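Local coordinates for protein pantothenate synthetase (Francisella tularensis subsp. tularensis, PDB 3N8H) that probably catalyses the ATP-dependent condensation of pantoate with beta-alanine to give pantothenate, passing through a pantoyl-adenylate intermediate, at residues Gln179-Leu187 against Ala202-Arg210; Asp213-Thr221 against Ile234-Phe242. All coordinates share one frame; numbering follows the deposited sequence.

How the interactions relate
Interaction 1 and interaction 2 follow one another along the chain, with centres about 16 Å apart, and meet where Ile208 and Leu209 of helix 196-210 pack against Phe214 and Leu220. There Leu209 O lies 3.8 Å from Phe214 CZ, a packing contact. The three-stranded antiparallel sheet is common ground: Arg180 and Tyr206 of interaction 1 reach Asp254 on strand 250-257, while Ile241 of interaction 2 is backbone-bonded to Phe256 of that strand. Their relation to the nucleotide site differs. Interaction 1 includes residues that bind the adenine of AMP directly, whereas in interaction 2 the side chain of Ile241 stays about 11 Å from that of Glu151, a predicted ATP-binding residue.

Interaction 1 of 2, residues Gln179-Leu187 against Ala202-Arg210; sequences QRQPSGLPL and ANKIYEILR. With AMP (adenosine monophosphate), chain D.
Ser183 OG has two partners: it donates to Asn203 OD1 on the helix at 2.8 Å across the contact, and accepts a weak bond from Leu185 N of its own loop. With chi1 at 65°, OG is wedged between its own backbone N and carbonyl carbon. It meets the amide from above the carbonyl plane of Asn203, 35° out of it. Two helical turns further on, extended Arg210 holds the type I turn Gln181-Gly184: its NH1 donates to Pro182 O at 2.8 Å, and Ser183 O sits over the guanidinium face. Arg210 NH2 has a further partner in Pro262 O.

Tyr206 fills the middle. Leu185 CA stands almost on the ring normal, 3.8 Å from the centroid, a CH-pi contact; Leu209 CD1 covers the opposite face, and the OH bonds to Asp254. Arg180, which forms a salt bridge with Asp254, sends NH1 in the guanidinium plane to Gly184 O at 2.9 Å, bracing the loop from within.

The loop ends meet AMP. Gln179 N donates to adenine N1 at 2.8 Å, while N6 donates to Gln179 O and, at 2.7 Å, to Leu187 O. Backbone atoms alone make these three bonds, so the loop reads an acceptor at N1 and a donor at N6, the pattern that distinguishes adenine from guanine.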
loop_
_atom_site.group_PDB
_atom_site.type_symbol
_atom_site.label_atom_id
_atom_site.label_comp_id
_atom_site.label_asym_id
_atom_site.label_seq_id
_atom_site.Cartn_x
_atom_site.Cartn_y
_atom_site.Cartn_z
ATOM N N GLN A 179 -9.210 -22.781 16.649
ATOM C CA GLN A 179 -10.153 -23.854 16.884
ATOM C C GLN A 179 -9.575 -25.158 16.342
ATOM O O GLN A 179 -9.012 -25.179 15.246
ATOM C CB GLN A 179 -11.503 -23.559 16.218
ATOM C CG GLN A 179 -12.156 -22.276 16.705
ATOM C CD GLN A 179 -12.285 -22.254 18.220
ATOM O OE1 GLN A 179 -13.062 -23.000 18.791
ATOM N NE2 GLN A 179 -11.484 -21.429 18.874
ATOM N N ARG A 180 -9.770 -26.243 17.101
ATOM C CA ARG A 180 -9.140 -27.526 16.816
ATOM C C ARG A 180 -10.132 -28.703 16.805
ATOM O O ARG A 180 -11.160 -28.680 17.518
ATOM C CB ARG A 180 -8.024 -27.781 17.851
ATOM C CG ARG A 180 -6.921 -26.711 17.847
ATOM C CD ARG A 180 -5.787 -26.934 18.870
ATOM N NE ARG A 180 -4.807 -25.838 18.779
ATOM C CZ ARG A 180 -3.841 -25.778 17.862
ATOM N NH1 ARG A 180 -3.703 -26.779 16.982
ATOM N NH2 ARG A 180 -3.001 -24.739 17.827
ATOM N N GLN A 181 -9.822 -29.722 15.990
ATOM C CA GLN A 181 -10.415 -31.062 16.119
ATOM C C GLN A 181 -10.044 -31.727 17.447
ATOM O O GLN A 181 -9.037 -31.376 18.068
ATOM C CB GLN A 181 -9.910 -32.002 15.014
ATOM C CG GLN A 181 -10.275 -31.608 13.625
ATOM C CD GLN A 181 -11.782 -31.690 13.370
ATOM O OE1 GLN A 181 -12.550 -32.072 14.252
ATOM N NE2 GLN A 181 -12.203 -31.332 12.154
ATOM N N PRO A 182 -10.812 -32.754 17.855
ATOM C CA PRO A 182 -10.475 -33.386 19.124
ATOM C C PRO A 182 -8.999 -33.834 19.238
ATOM O O PRO A 182 -8.424 -33.788 20.330
ATOM C CB PRO A 182 -11.454 -34.563 19.193
ATOM C CG PRO A 182 -12.683 -34.028 18.495
ATOM C CD PRO A 182 -12.149 -33.159 17.369
ATOM N N SER A 183 -8.396 -34.228 18.114
ATOM C CA SER A 183 -7.001 -34.672 18.087
ATOM C C SER A 183 -6.031 -33.524 18.341
ATOM O O SER A 183 -4.897 -33.749 18.734
ATOM C CB SER A 183 -6.666 -35.329 16.731
ATOM O OG SER A 183 -6.748 -34.378 15.679
ATOM N N GLY A 184 -6.484 -32.290 18.109
ATOM C CA GLY A 184 -5.617 -31.124 18.176
ATOM C C GLY A 184 -5.398 -30.478 16.809
ATOM O O GLY A 184 -5.031 -29.317 16.728
ATOM N N LEU A 185 -5.608 -31.241 15.737
ATOM C CA LEU A 185 -5.539 -30.707 14.376
ATOM C C LEU A 185 -6.385 -29.442 14.193
ATOM O O LEU A 185 -7.607 -29.478 14.364
ATOM C CB LEU A 185 -5.989 -31.797 13.377
ATOM C CG LEU A 185 -6.033 -31.479 11.884
ATOM C CD1 LEU A 185 -4.622 -31.217 11.341
ATOM C CD2 LEU A 185 -6.711 -32.618 11.131
ATOM N N PRO A 186 -5.736 -28.327 13.827
ATOM C CA PRO A 186 -6.426 -27.072 13.569
ATOM C C PRO A 186 -7.484 -27.240 12.486
ATOM O O PRO A 186 -7.268 -27.949 11.498
ATOM C CB PRO A 186 -5.321 -26.164 13.010
ATOM C CG PRO A 186 -4.068 -26.759 13.423
ATOM C CD PRO A 186 -4.285 -28.226 13.577
ATOM N N LEU A 187 -8.619 -26.581 12.659
ATOM C CA LEU A 187 -9.577 -26.475 11.559
ATOM C C LEU A 187 -9.002 -25.586 10.446
ATOM O O LEU A 187 -8.389 -24.542 10.717
ATOM C CB LEU A 187 -10.909 -25.942 12.075
ATOM C CG LEU A 187 -11.515 -26.911 13.088
ATOM C CD1 LEU A 187 -12.701 -26.266 13.765
ATOM C CD2 LEU A 187 -11.894 -28.210 12.370
ATOM N N ALA A 202 -3.194 -37.053 9.525
ATOM C CA ALA A 202 -3.231 -35.779 10.223
ATOM C C ALA A 202 -3.391 -36.013 11.725
ATOM O O ALA A 202 -2.660 -35.426 12.525
ATOM C CB ALA A 202 -4.345 -34.888 9.674
ATOM N N ASN A 203 -4.327 -36.884 12.110
ATOM C CA ASN A 203 -4.555 -37.189 13.534
ATOM C C ASN A 203 -3.339 -37.823 14.231
ATOM O O ASN A 203 -3.031 -37.487 15.377
ATOM C CB ASN A 203 -5.803 -38.064 13.730
ATOM C CG ASN A 203 -7.113 -37.323 13.408
ATOM O OD1 ASN A 203 -7.223 -36.094 13.556
ATOM N ND2 ASN A 203 -8.118 -38.083 12.980
ATOM N N LYS A 204 -2.654 -38.735 13.546
ATOM C CA LYS A 204 -1.408 -39.299 14.056
ATOM C C LYS A 204 -0.335 -38.235 14.317
ATOM O O LYS A 204 0.375 -38.300 15.310
ATOM C CB LYS A 204 -0.851 -40.376 13.117
ATOM C CG LYS A 204 -1.589 -41.704 13.181
ATOM C CD LYS A 204 -0.985 -42.744 12.233
ATOM C CE LYS A 204 -1.186 -42.353 10.772
ATOM N NZ LYS A 204 -0.854 -43.460 9.840
ATOM N N ILE A 205 -0.199 -37.283 13.408
ATOM C CA ILE A 205 0.729 -36.182 13.612
ATOM C C ILE A 205 0.433 -35.484 14.952
ATOM O O ILE A 205 1.350 -35.184 15.726
ATOM C CB ILE A 205 0.644 -35.143 12.463
ATOM C CG1 ILE A 205 1.203 -35.716 11.155
ATOM C CG2 ILE A 205 1.375 -33.837 12.841
ATOM C CD1 ILE A 205 1.041 -34.772 9.962
ATOM N N TYR A 206 -0.850 -35.225 15.220
ATOM C CA TYR A 206 -1.225 -34.496 16.424
ATOM C C TYR A 206 -1.204 -35.346 17.702
ATOM O O TYR A 206 -1.130 -34.807 18.812
ATOM C CB TYR A 206 -2.526 -33.723 16.222
ATOM C CG TYR A 206 -2.210 -32.428 15.550
ATOM C CD1 TYR A 206 -2.081 -31.251 16.282
ATOM C CD2 TYR A 206 -1.931 -32.394 14.190
ATOM C CE1 TYR A 206 -1.731 -30.060 15.656
ATOM C CE2 TYR A 206 -1.574 -31.221 13.565
ATOM C CZ TYR A 206 -1.476 -30.060 14.306
ATOM O OH TYR A 206 -1.117 -28.913 13.659
ATOM N N GLU A 207 -1.226 -36.663 17.530
ATOM C CA GLU A 207 -1.076 -37.570 18.649
ATOM C C GLU A 207 0.385 -37.503 19.065
ATOM O O GLU A 207 0.720 -37.556 20.241
ATOM C CB GLU A 207 -1.450 -38.986 18.209
ATOM C CG GLU A 207 -1.608 -39.995 19.331
ATOM C CD GLU A 207 -2.153 -41.334 18.831
ATOM O OE1 GLU A 207 -1.531 -42.379 19.138
ATOM O OE2 GLU A 207 -3.196 -41.338 18.131
ATOM N N ILE A 208 1.247 -37.352 18.072
ATOM C CA ILE A 208 2.687 -37.211 18.294
ATOM C C ILE A 208 3.013 -35.866 18.931
ATOM O O ILE A 208 3.763 -35.786 19.899
ATOM C CB ILE A 208 3.442 -37.358 16.958
ATOM C CG1 ILE A 208 3.340 -38.804 16.447
ATOM C CG2 ILE A 208 4.893 -36.909 17.090
ATOM C CD1 ILE A 208 3.890 -39.002 15.062
ATOM N N LEU A 209 2.452 -34.808 18.377
ATOM C CA LEU A 209 2.727 -33.476 18.887
ATOM C C LEU A 209 2.325 -33.351 20.356
ATOM O O LEU A 209 3.062 -32.798 21.159
ATOM C CB LEU A 209 2.027 -32.416 18.024
ATOM C CG LEU A 209 2.620 -32.218 16.612
ATOM C CD1 LEU A 209 1.708 -31.335 15.727
ATOM C CD2 LEU A 209 4.064 -31.672 16.685
ATOM N N ARG A 210 1.157 -33.885 20.703
ATOM C CA ARG A 210 0.641 -33.791 22.076
ATOM C C ARG A 210 1.507 -34.475 23.129
ATOM O O ARG A 210 1.508 -34.070 24.284
ATOM C CB ARG A 210 -0.783 -34.332 22.149
ATOM C CG ARG A 210 -1.776 -33.264 21.845
ATOM C CD ARG A 210 -3.194 -33.701 22.111
ATOM N NE ARG A 210 -4.069 -32.552 21.914
ATOM C CZ ARG A 210 -5.380 -32.627 21.746
ATOM N NH1 ARG A 210 -5.988 -33.806 21.762
ATOM N NH2 ARG A 210 -6.076 -31.512 21.572
HETATM P P AMP D . -8.710 -18.190 5.638
HETATM O O1P AMP D . -10.153 -18.230 5.144
HETATM O O2P AMP D . -8.065 -19.513 5.919
HETATM O O3P AMP D . -7.845 -17.282 4.843
HETATM O "O5'" AMP D . -8.874 -17.617 7.147
HETATM C "C5'" AMP D . -9.695 -16.491 7.456
HETATM C "C4'" AMP D . -9.512 -16.095 8.901
HETATM O "O4'" AMP D . -9.923 -17.212 9.752
HETATM C "C3'" AMP D . -8.061 -15.755 9.284
HETATM O "O3'" AMP D . -8.053 -14.724 10.286
HETATM C "C2'" AMP D . -7.578 -17.066 9.891
HETATM O "O2'" AMP D . -6.461 -16.975 10.762
HETATM C "C1'" AMP D . -8.838 -17.547 10.606
HETATM N N9 AMP D . -8.805 -18.985 10.897
HETATM C C8 AMP D . -8.529 -19.969 10.009
HETATM N N7 AMP D . -8.545 -21.184 10.626
HETATM C C5 AMP D . -8.807 -20.971 11.940
HETATM C C6 AMP D . -8.961 -21.823 13.139
HETATM N N6 AMP D . -8.809 -23.153 13.028
HETATM N N1 AMP D . -9.242 -21.245 14.320
HETATM C C2 AMP D . -9.362 -19.898 14.406
HETATM N N3 AMP D . -9.243 -19.056 13.357
HETATM C C4 AMP D . -8.974 -19.525 12.111
#

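Interaction 2 of 2, residues Asp213-Thr221 against Ile234-Phe242; sequences DFSNLEELT and IQKLNNRIF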
loop_
_atom_site.group_PDB
_atom_site.type_symbol
_atom_site.label_atom_id
_atom_site.label_comp_id
_atom_site.label_asym_id
_atom_site.label_seq_id
_atom_site.Cartn_x
_atom_site.Cartn_y
_atom_site.Cartn_z
ATOM N N ASP A 213 7.879 -32.861 23.889
ATOM C CA ASP A 213 8.380 -31.730 24.657
ATOM C C ASP A 213 9.166 -30.766 23.775
ATOM O O ASP A 213 9.541 -29.678 24.214
ATOM C CB ASP A 213 9.207 -32.174 25.878
ATOM C CG ASP A 213 10.459 -32.960 25.504
ATOM O OD1 ASP A 213 10.884 -32.918 24.330
ATOM O OD2 ASP A 213 11.021 -33.628 26.402
ATOM N N PHE A 214 9.394 -31.166 22.526
ATOM C CA PHE A 214 9.998 -30.273 21.543
ATOM C C PHE A 214 11.464 -29.978 21.889
ATOM O O PHE A 214 12.031 -28.994 21.434
ATOM C CB PHE A 214 9.200 -28.974 21.455
ATOM C CG PHE A 214 7.740 -29.192 21.134
ATOM C CD1 PHE A 214 7.344 -29.508 19.842
ATOM C CD2 PHE A 214 6.779 -29.138 22.131
ATOM C CE1 PHE A 214 6.013 -29.734 19.539
ATOM C CE2 PHE A 214 5.435 -29.367 21.832
ATOM C CZ PHE A 214 5.058 -29.671 20.533
ATOM N N SER A 215 12.068 -30.829 22.703
ATOM C CA SER A 215 13.473 -30.615 23.061
ATOM C C SER A 215 14.383 -31.056 21.919
ATOM O O SER A 215 15.574 -30.741 21.892
ATOM C CB SER A 215 13.824 -31.405 24.317
ATOM O OG SER A 215 13.662 -32.793 24.092
ATOM N N ASN A 216 13.819 -31.820 20.990
ATOM C CA ASN A 216 14.588 -32.333 19.869
ATOM C C ASN A 216 13.737 -32.345 18.598
ATOM O O ASN A 216 13.042 -33.321 18.315
ATOM C CB ASN A 216 15.125 -33.729 20.171
ATOM C CG ASN A 216 16.032 -34.249 19.075
ATOM O OD1 ASN A 216 16.118 -33.672 17.999
ATOM N ND2 ASN A 216 16.723 -35.340 19.352
ATOM N N LEU A 217 13.806 -31.257 17.833
ATOM C CA LEU A 217 12.974 -31.124 16.641
ATOM C C LEU A 217 13.378 -32.089 15.528
ATOM O O LEU A 217 12.562 -32.474 14.703
ATOM C CB LEU A 217 12.984 -29.691 16.157
ATOM C CG LEU A 217 12.578 -28.676 17.235
ATOM C CD1 LEU A 217 12.666 -27.263 16.687
ATOM C CD2 LEU A 217 11.174 -28.969 17.770
ATOM N N GLU A 218 14.634 -32.510 15.544
ATOM C CA GLU A 218 15.137 -33.489 14.590
ATOM C C GLU A 218 14.409 -34.826 14.693
ATOM O O GLU A 218 13.944 -35.378 13.698
ATOM C CB GLU A 218 16.631 -33.698 14.838
ATOM C CG GLU A 218 17.487 -33.686 13.588
ATOM C CD GLU A 218 17.880 -35.079 13.147
ATOM O OE1 GLU A 218 19.099 -35.347 13.012
ATOM O OE2 GLU A 218 16.967 -35.912 12.953
ATOM N N GLU A 219 14.339 -35.370 15.898
ATOM C CA GLU A 219 13.642 -36.638 16.117
ATOM C C GLU A 219 12.137 -36.451 15.907
ATOM O O GLU A 219 11.450 -37.367 15.460
ATOM C CB GLU A 219 13.897 -37.163 17.527
ATOM C CG GLU A 219 15.284 -37.739 17.728
ATOM C CD GLU A 219 15.503 -38.224 19.152
ATOM O OE1 GLU A 219 14.596 -38.016 19.991
ATOM O OE2 GLU A 219 16.581 -38.807 19.429
ATOM N N LEU A 220 11.633 -35.252 16.219
ATOM C CA LEU A 220 10.206 -34.980 16.078
ATOM C C LEU A 220 9.859 -34.922 14.592
ATOM O O LEU A 220 8.791 -35.360 14.174
ATOM C CB LEU A 220 9.822 -33.675 16.799
ATOM C CG LEU A 220 8.390 -33.142 16.645
ATOM C CD1 LEU A 220 7.377 -34.259 16.919
ATOM C CD2 LEU A 220 8.136 -31.951 17.582
ATOM N N THR A 221 10.778 -34.376 13.805
ATOM C CA THR A 221 10.581 -34.274 12.372
ATOM C C THR A 221 10.501 -35.701 11.804
ATOM O O THR A 221 9.619 -36.019 11.014
ATOM C CB THR A 221 11.705 -33.437 11.697
ATOM O OG1 THR A 221 11.623 -32.078 12.151
ATOM C CG2 THR A 221 11.550 -33.426 10.189
ATOM N N ILE A 234 9.683 -26.969 11.069
ATOM C CA ILE A 234 9.233 -26.862 12.449
ATOM C C ILE A 234 10.276 -26.031 13.184
ATOM O O ILE A 234 11.487 -26.266 13.050
ATOM C CB ILE A 234 9.002 -28.240 13.129
ATOM C CG1 ILE A 234 8.328 -28.067 14.499
ATOM C CG2 ILE A 234 10.318 -29.045 13.233
ATOM C CD1 ILE A 234 7.730 -29.378 15.040
ATOM N N GLN A 235 9.813 -25.034 13.924
ATOM C CA GLN A 235 10.730 -24.114 14.580
ATOM C C GLN A 235 10.148 -23.552 15.861
ATOM O O GLN A 235 8.921 -23.406 16.004
ATOM C CB GLN A 235 11.056 -22.944 13.646
ATOM C CG GLN A 235 11.876 -23.324 12.432
ATOM C CD GLN A 235 12.936 -22.292 12.095
ATOM O OE1 GLN A 235 12.968 -21.195 12.664
ATOM N NE2 GLN A 235 13.806 -22.637 11.159
ATOM N N LYS A 236 11.034 -23.229 16.793
ATOM C CA LYS A 236 10.654 -22.431 17.952
ATOM C C LYS A 236 10.952 -20.972 17.679
ATOM O O LYS A 236 12.084 -20.608 17.389
ATOM C CB LYS A 236 11.411 -22.871 19.200
ATOM C CG LYS A 236 11.247 -24.336 19.532
ATOM C CD LYS A 236 12.106 -24.733 20.719
ATOM C CE LYS A 236 12.205 -26.234 20.836
ATOM N NZ LYS A 236 13.075 -26.636 21.997
ATOM N N LEU A 237 9.926 -20.141 17.745
ATOM C CA LEU A 237 10.121 -18.700 17.680
ATOM C C LEU A 237 9.628 -18.149 19.005
ATOM O O LEU A 237 8.447 -18.284 19.338
ATOM C CB LEU A 237 9.337 -18.087 16.520
ATOM C CG LEU A 237 9.779 -16.753 15.888
ATOM C CD1 LEU A 237 8.578 -15.824 15.680
ATOM C CD2 LEU A 237 10.901 -16.050 16.655
ATOM N N ASN A 238 10.531 -17.548 19.774
ATOM C CA ASN A 238 10.177 -17.108 21.116
ATOM C C ASN A 238 9.746 -18.307 21.959
ATOM O O ASN A 238 10.524 -19.245 22.139
ATOM C CB ASN A 238 9.093 -16.032 21.057
ATOM C CG ASN A 238 9.644 -14.687 20.639
ATOM O OD1 ASN A 238 10.247 -13.982 21.448
ATOM N ND2 ASN A 238 9.465 -14.333 19.368
ATOM N N ASN A 239 8.521 -18.298 22.472
ATOM C CA ASN A 239 8.069 -19.462 23.228
ATOM C C ASN A 239 6.965 -20.247 22.522
ATOM O O ASN A 239 6.186 -20.962 23.162
ATOM C CB ASN A 239 7.666 -19.080 24.658
ATOM C CG ASN A 239 6.788 -17.845 24.709
ATOM O OD1 ASN A 239 5.890 -17.671 23.880
ATOM N ND2 ASN A 239 7.043 -16.976 25.692
ATOM N N ARG A 240 6.918 -20.127 21.198
ATOM C CA ARG A 240 5.931 -20.858 20.406
ATOM C C ARG A 240 6.625 -21.840 19.491
ATOM O O ARG A 240 7.780 -21.648 19.109
ATOM C CB ARG A 240 5.075 -19.892 19.575
ATOM C CG ARG A 240 4.437 -18.784 20.410
ATOM C CD ARG A 240 3.490 -17.920 19.601
ATOM N NE ARG A 240 2.269 -18.642 19.277
ATOM C CZ ARG A 240 1.197 -18.691 20.059
ATOM N NH1 ARG A 240 1.167 -18.050 21.222
ATOM N NH2 ARG A 240 0.148 -19.376 19.671
ATOM N N ILE A 241 5.920 -22.911 19.164
ATOM C CA ILE A 241 6.296 -23.779 18.066
ATOM C C ILE A 241 5.498 -23.399 16.820
ATOM O O ILE A 241 4.264 -23.266 16.877
ATOM C CB ILE A 241 5.982 -25.241 18.387
ATOM C CG1 ILE A 241 6.700 -25.687 19.660
ATOM C CG2 ILE A 241 6.346 -26.139 17.203
ATOM C CD1 ILE A 241 8.226 -25.584 19.591
ATOM N N PHE A 242 6.213 -23.238 15.708
ATOM C CA PHE A 242 5.640 -23.043 14.380
ATOM C C PHE A 242 5.956 -24.238 13.478
ATOM O O PHE A 242 7.089 -24.706 13.428
ATOM C CB PHE A 242 6.231 -21.792 13.726
ATOM C CG PHE A 242 5.779 -20.510 14.356
ATOM C CD1 PHE A 242 4.861 -19.696 13.712
ATOM C CD2 PHE A 242 6.249 -20.142 15.607
ATOM C CE1 PHE A 242 4.438 -18.518 14.301
ATOM C CE2 PHE A 242 5.842 -18.961 16.199
ATOM C CZ PHE A 242 4.930 -18.151 15.544
#
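Ile241 CG1 lies over one face of the Phe214 ring, 3.9 Å from the centroid and 13° off the normal, a CH-pi contact displaced toward the rim. Ile241 CD1 continues along the same ring toward Phe214 CB. Beside this pair, Ile234 spreads its two branches among three residues of the helix. CG1, anti to the backbone N (chi1 -171°), carries CD1 to 3.6 Å from Leu220 CD2, although Leu220 is modelled in two conformers. CG2 touches Leu217 CB at 4.0 Å and Thr221 OG1 at 3.5 Å.

The first turn of helix 217-225 thus packs on one face of an antiparallel beta hairpin, strands 230-237 and 240-247 joined by a type II' turn from Leu237 to Arg240; segment 217-221 runs 145° from segment 234-237, with axes 9.6 Å apart. Gln235 and Phe242 form a hydrogen-bonded pair, and Ile234 and Ile241, one residue before each, both turn to the helix face.

On the helix side, Thr221 OG1 donates to Leu217 O at 2.7 Å, fixing the hydroxyl that faces Ile234. Asn216 is the N-cap, accepting from Glu219 N on its OD1 at 3.2 Å. Before it, Asp213 OD1 takes Ser215 N and Ser215 OG from the same face of its carboxylate, the first being an Asx turn.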